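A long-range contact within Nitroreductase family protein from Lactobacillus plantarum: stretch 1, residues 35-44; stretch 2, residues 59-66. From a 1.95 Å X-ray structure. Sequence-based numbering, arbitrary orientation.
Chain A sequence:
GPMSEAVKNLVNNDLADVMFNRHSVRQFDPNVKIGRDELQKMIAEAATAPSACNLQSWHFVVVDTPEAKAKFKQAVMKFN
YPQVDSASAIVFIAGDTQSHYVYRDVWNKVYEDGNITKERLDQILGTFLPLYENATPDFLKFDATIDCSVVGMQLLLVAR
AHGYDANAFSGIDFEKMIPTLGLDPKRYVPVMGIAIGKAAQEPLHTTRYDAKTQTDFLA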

ATOM      1  N   GLY A  35      17.973   5.140 -14.923  1.00 29.07           N
ATOM      2  CA  GLY A  35      18.642   3.916 -15.339  1.00 29.55           C
ATOM      3  C   GLY A  35      17.868   2.687 -14.890  1.00 28.25           C
ATOM      4  O   GLY A  35      17.205   2.711 -13.853  1.00 26.03           O
ATOM      5  N   ARG A  36      17.936   1.617 -15.673  1.00 30.04           N
ATOM      6  CA  ARG A  36      17.189   0.406 -15.345  1.00 27.94           C
ATOM      7  C   ARG A  36      17.737  -0.248 -14.084  1.00 26.18           C
ATOM      8  O   ARG A  36      17.025  -0.978 -13.389  1.00 24.92           O
ATOM      9  CB  ARG A  36      17.202  -0.576 -16.521  1.00 25.91           C
ATOM     10  CG  ARG A  36      16.319  -0.128 -17.674  1.00 25.27           C
ATOM     11  CD  ARG A  36      16.299  -1.152 -18.786  1.00 30.35           C
ATOM     12  NE  ARG A  36      15.242  -0.893 -19.762  1.00 32.47           N
ATOM     13  CZ  ARG A  36      14.920  -1.730 -20.742  1.00 31.79           C
ATOM     14  NH1 ARG A  36      15.575  -2.878 -20.866  1.00 26.65           N
ATOM     15  NH2 ARG A  36      13.945  -1.432 -21.591  1.00 24.17           N
ATOM     16  N   ASP A  37      18.990   0.030 -13.758  1.00 23.52           N
ATOM     17  CA  ASP A  37      19.541  -0.513 -12.526  1.00 27.98           C
ATOM     18  C   ASP A  37      18.883   0.156 -11.321  1.00 28.16           C
ATOM     19  O   ASP A  37      18.546  -0.513 -10.344  1.00 23.21           O
ATOM     20  CB  ASP A  37      21.059  -0.352 -12.489  1.00 26.27           C
ATOM     21  CG  ASP A  37      21.747  -1.169 -13.573  1.00 37.83           C
ATOM     22  OD1 ASP A  37      21.144  -2.168 -14.032  1.00 36.76           O
ATOM     23  OD2 ASP A  37      22.873  -0.809 -13.978  1.00 44.00           O
ATOM     24  N   GLU A  38      18.669   1.468 -11.389  1.00 22.49           N
ATOM     25  CA  GLU A  38      17.961   2.123 -10.290  1.00 23.82           C
ATOM     26  C   GLU A  38      16.488   1.709 -10.269  1.00 23.20           C
ATOM     27  O   GLU A  38      15.901   1.560  -9.192  1.00 23.73           O
ATOM     28  CB  GLU A  38      18.084   3.647 -10.353  1.00 23.68           C
ATOM     29  CG  GLU A  38      17.446   4.327  -9.135  1.00 22.58           C
ATOM     30  CD  GLU A  38      17.659   5.823  -9.079  1.00 24.60           C
ATOM     31  OE1 GLU A  38      17.993   6.429 -10.117  1.00 24.51           O
ATOM     32  OE2 GLU A  38      17.495   6.402  -7.985  1.00 24.32           O
ATOM     33  N   LEU A  39      15.894   1.492 -11.439  1.00 20.76           N
ATOM     34  CA  LEU A  39      14.514   1.018 -11.480  1.00 24.12           C
ATOM     35  C   LEU A  39      14.391  -0.339 -10.786  1.00 25.11           C
ATOM     36  O   LEU A  39      13.432  -0.575 -10.047  1.00 18.91           O
ATOM     37  CB  LEU A  39      14.000   0.911 -12.919  1.00 23.02           C
ATOM     38  CG  LEU A  39      13.659   2.212 -13.660  1.00 27.98           C
ATOM     39  CD1 LEU A  39      13.296   1.882 -15.106  1.00 29.65           C
ATOM     40  CD2 LEU A  39      12.513   2.962 -12.992  1.00 23.80           C
ATOM     41  N   GLN A  40      15.360  -1.218 -11.032  1.00 22.25           N
ATOM     42  CA  GLN A  40      15.376  -2.549 -10.414  1.00 21.79           C
ATOM     43  C   GLN A  40      15.542  -2.434  -8.913  1.00 21.17           C
ATOM     44  O   GLN A  40      14.957  -3.205  -8.151  1.00 21.70           O
ATOM     45  CB  GLN A  40      16.511  -3.409 -10.981  1.00 21.58           C
ATOM     46  CG  GLN A  40      16.338  -3.804 -12.417  1.00 21.93           C
ATOM     47  CD  GLN A  40      17.414  -4.779 -12.884  1.00 25.16           C
ATOM     48  OE1 GLN A  40      18.613  -4.610 -12.607  1.00 22.18           O
ATOM     49  NE2 GLN A  40      16.989  -5.802 -13.596  1.00 18.43           N
ATOM     50  N   LYS A  41      16.380  -1.489  -8.498  1.00 19.45           N
ATOM     51  CA  LYS A  41      16.588  -1.207  -7.087  1.00 20.17           C
ATOM     52  C   LYS A  41      15.293  -0.748  -6.395  1.00 20.40           C
ATOM     53  O   LYS A  41      14.965  -1.222  -5.309  1.00 19.13           O
ATOM     54  CB  LYS A  41      17.678  -0.151  -6.917  1.00 24.83           C
ATOM     55  CG  LYS A  41      18.524  -0.347  -5.679  1.00 33.54           C
ATOM     56  CD  LYS A  41      19.274  -1.677  -5.769  1.00 36.50           C
ATOM     57  CE  LYS A  41      19.619  -2.221  -4.392  1.00 40.65           C
ATOM     58  NZ  LYS A  41      20.042  -3.658  -4.462  1.00 45.36           N
ATOM     59  N   MET A  42      14.560   0.165  -7.036  1.00 19.64           N
ATOM     60  CA  MET A  42      13.303   0.680  -6.486  1.00 18.90           C
ATOM     61  C   MET A  42      12.234  -0.399  -6.399  1.00 19.18           C
ATOM     62  O   MET A  42      11.490  -0.472  -5.416  1.00 18.10           O
ATOM     63  CB  MET A  42      12.792   1.867  -7.324  1.00 19.69           C
ATOM     64  CG  MET A  42      13.688   3.082  -7.234  1.00 21.56           C
ATOM     65  SD  MET A  42      13.000   4.587  -7.971  1.00 27.09           S
ATOM     66  CE  MET A  42      12.875   4.114  -9.683  1.00 24.76           C
ATOM     67  N   ILE A  43      12.159  -1.242  -7.424  1.00 19.00           N
ATOM     68  CA  ILE A  43      11.228  -2.362  -7.419  1.00 13.85           C
ATOM     69  C   ILE A  43      11.561  -3.362  -6.296  1.00 17.66           C
ATOM     70  O   ILE A  43      10.672  -3.820  -5.583  1.00 16.25           O
ATOM     71  CB  ILE A  43      11.215  -3.076  -8.780  1.00 17.23           C
ATOM     72  CG1 ILE A  43      10.498  -2.198  -9.815  1.00 17.79           C
ATOM     73  CG2 ILE A  43      10.527  -4.449  -8.671  1.00 16.40           C
ATOM     74  CD1 ILE A  43      10.703  -2.638 -11.260  1.00 18.92           C
ATOM     75  N   ALA A  44      12.837  -3.692  -6.126  1.00 16.31           N
ATOM     76  CA  ALA A  44      13.246  -4.572  -5.025  1.00 18.07           C
ATOM     77  C   ALA A  44      12.904  -3.943  -3.669  1.00 18.88           C
ATOM     78  O   ALA A  44      12.401  -4.610  -2.777  1.00 20.02           O
ATOM     79  CB  ALA A  44      14.744  -4.884  -5.115  1.00 20.96           C
ATOM     80  N   HIS A  59       3.634  -9.142 -10.170  1.00 19.17           N
ATOM     81  CA  HIS A  59       4.528  -9.245 -11.313  1.00 19.65           C
ATOM     82  C   HIS A  59       4.670  -7.870 -11.937  1.00 20.99           C
ATOM     83  O   HIS A  59       3.683  -7.166 -12.132  1.00 24.36           O
ATOM     84  CB  HIS A  59       4.004 -10.245 -12.343  1.00 20.16           C
ATOM     85  CG  HIS A  59       4.982 -10.537 -13.438  1.00 25.30           C
ATOM     86  ND1 HIS A  59       5.929 -11.534 -13.342  1.00 21.28           N
ATOM     87  CD2 HIS A  59       5.188  -9.935 -14.636  1.00 19.83           C
ATOM     88  CE1 HIS A  59       6.668 -11.547 -14.439  1.00 25.89           C
ATOM     89  NE2 HIS A  59       6.239 -10.586 -15.242  1.00 24.51           N
ATOM     90  N   PHE A  60       5.901  -7.495 -12.245  1.00 16.79           N
ATOM     91  CA  PHE A  60       6.209  -6.154 -12.718  1.00 17.97           C
ATOM     92  C   PHE A  60       6.571  -6.135 -14.206  1.00 19.63           C
ATOM     93  O   PHE A  60       7.370  -6.943 -14.665  1.00 18.39           O
ATOM     94  CB  PHE A  60       7.353  -5.579 -11.889  1.00 16.11           C
ATOM     95  CG  PHE A  60       7.110  -5.641 -10.397  1.00 16.12           C
ATOM     96  CD1 PHE A  60       6.293  -4.709  -9.778  1.00 15.62           C
ATOM     97  CD2 PHE A  60       7.680  -6.639  -9.624  1.00 18.53           C
ATOM     98  CE1 PHE A  60       6.060  -4.759  -8.418  1.00 15.93           C
ATOM     99  CE2 PHE A  60       7.451  -6.693  -8.273  1.00 19.33           C
ATOM    100  CZ  PHE A  60       6.644  -5.744  -7.665  1.00 16.34           C
ATOM    101  N   VAL A  61       5.983  -5.218 -14.969  1.00 19.23           N
ATOM    102  CA  VAL A  61       6.415  -5.050 -16.349  1.00 19.01           C
ATOM    103  C   VAL A  61       6.870  -3.604 -16.560  1.00 20.89           C
ATOM    104  O   VAL A  61       6.077  -2.679 -16.422  1.00 16.75           O
ATOM    105  CB  VAL A  61       5.306  -5.403 -17.349  1.00 18.79           C
ATOM    106  CG1 VAL A  61       5.796  -5.184 -18.786  1.00 22.43           C
ATOM    107  CG2 VAL A  61       4.842  -6.828 -17.151  1.00 22.40           C
ATOM    108  N   VAL A  62       8.157  -3.426 -16.847  1.00 20.21           N
ATOM    109  CA  VAL A  62       8.744  -2.096 -16.955  1.00 19.64           C
ATOM    110  C   VAL A  62       8.663  -1.607 -18.391  1.00 22.52           C
ATOM    111  O   VAL A  62       9.144  -2.266 -19.320  1.00 23.29           O
ATOM    112  CB  VAL A  62      10.201  -2.065 -16.490  1.00 19.59           C
ATOM    113  CG1 VAL A  62      10.800  -0.651 -16.693  1.00 20.73           C
ATOM    114  CG2 VAL A  62      10.316  -2.496 -15.031  1.00 21.29           C
ATOM    115  N   VAL A  63       8.038  -0.447 -18.554  1.00 24.09           N
ATOM    116  CA  VAL A  63       7.867   0.191 -19.845  1.00 24.09           C
ATOM    117  C   VAL A  63       8.683   1.476 -19.831  1.00 24.08           C
ATOM    118  O   VAL A  63       8.350   2.401 -19.093  1.00 23.53           O
ATOM    119  CB  VAL A  63       6.381   0.499 -20.112  1.00 21.75           C
ATOM    120  CG1 VAL A  63       6.187   1.105 -21.495  1.00 26.28           C
ATOM    121  CG2 VAL A  63       5.546  -0.761 -19.957  1.00 24.45           C
ATOM    122  N   ASP A  64       9.773   1.539 -20.594  1.00 21.79           N
ATOM    123  CA  ASP A  64      10.614   2.738 -20.536  1.00 27.41           C
ATOM    124  C   ASP A  64      11.289   3.129 -21.869  1.00 27.16           C
ATOM    125  O   ASP A  64      12.276   3.868 -21.874  1.00 29.95           O
ATOM    126  CB  ASP A  64      11.684   2.564 -19.460  1.00 28.37           C
ATOM    127  CG  ASP A  64      12.760   1.583 -19.871  1.00 31.73           C
ATOM    128  OD1 ASP A  64      12.499   0.759 -20.778  1.00 33.24           O
ATOM    129  OD2 ASP A  64      13.860   1.635 -19.287  1.00 31.71           O
ATOM    130  N   THR A  65      10.772   2.615 -22.978  1.00 23.46           N
ATOM    131  CA  THR A  65      11.272   2.990 -24.297  1.00 28.25           C
ATOM    132  C   THR A  65      10.115   3.506 -25.139  1.00 27.15           C
ATOM    133  O   THR A  65       8.953   3.153 -24.890  1.00 23.83           O
ATOM    134  CB  THR A  65      11.966   1.800 -25.031  1.00 26.45           C
ATOM    135  OG1 THR A  65      10.978   0.921 -25.576  1.00 26.25           O
ATOM    136  CG2 THR A  65      12.895   1.040 -24.098  1.00 32.15           C
ATOM    137  N   PRO A  66      10.416   4.353 -26.140  1.00 30.36           N
ATOM    138  CA  PRO A  66       9.324   4.853 -26.981  1.00 24.24           C
ATOM    139  C   PRO A  66       8.516   3.734 -27.633  1.00 25.23           C
ATOM    140  O   PRO A  66       7.288   3.821 -27.703  1.00 24.47           O
ATOM    141  CB  PRO A  66      10.059   5.693 -28.032  1.00 29.43           C
ATOM    142  CG  PRO A  66      11.273   6.198 -27.303  1.00 29.53           C
ATOM    143  CD  PRO A  66      11.693   5.041 -26.420  1.00 26.37           C
TER

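The helix spanning residues 36-44 lies against the strand 59-63 with nearly reversed direction, their N-to-C axes 154° apart and 11.1 Å from each other at closest approach. Because the two run almost antiparallel, the early part of the strand meets the later part of the helix: the nearest CA pairs are Ile43 with Phe60, Leu39 with Val62 and Arg36 with Asp64. No backbone hydrogen bond links the two elements, so the contact, which buries 327 Å² in total, rests on side chains.

Along the strand, the alternation of side chains sets the pattern. Phe60 points toward the helix and offers one face of its ring to Ile43, whose CG2 sits 3.9 Å from the centroid of the Phe60 ring and only 18° off the ring normal, a CH-pi contact. Val61 points away, as the strand geometry requires, and takes no part. Val62 turns back toward the helix and touches two residues one helical turn apart: its CG2 lies 3.8 Å from CD1 of Ile43, and its CG1 lies 3.9 Å from CD1 of Leu39. The two methyls of this branched side chain thus bridge successive turns. Val63 again points away.

Beyond the strand the chemistry changes from apolar to ionic. The Asp64 carboxylate receives Arg36 in a two-pronged salt bridge, with Arg36 NE donating to Asp64 OD2 at 2.9 Å and Arg36 NH2 to Asp64 OD1 at 2.7 Å; N-H...O angles of 172° and 161° make both bonds nearly straight. Although the CA-to-CB bond of Arg36 points sideways, its extended chain carries the guanidinium to the acid. Thr65 adds a lesser contact, its CG2 lying 3.7 Å from Arg36 NH2, while its side chain caps a backbone N just past the stretch.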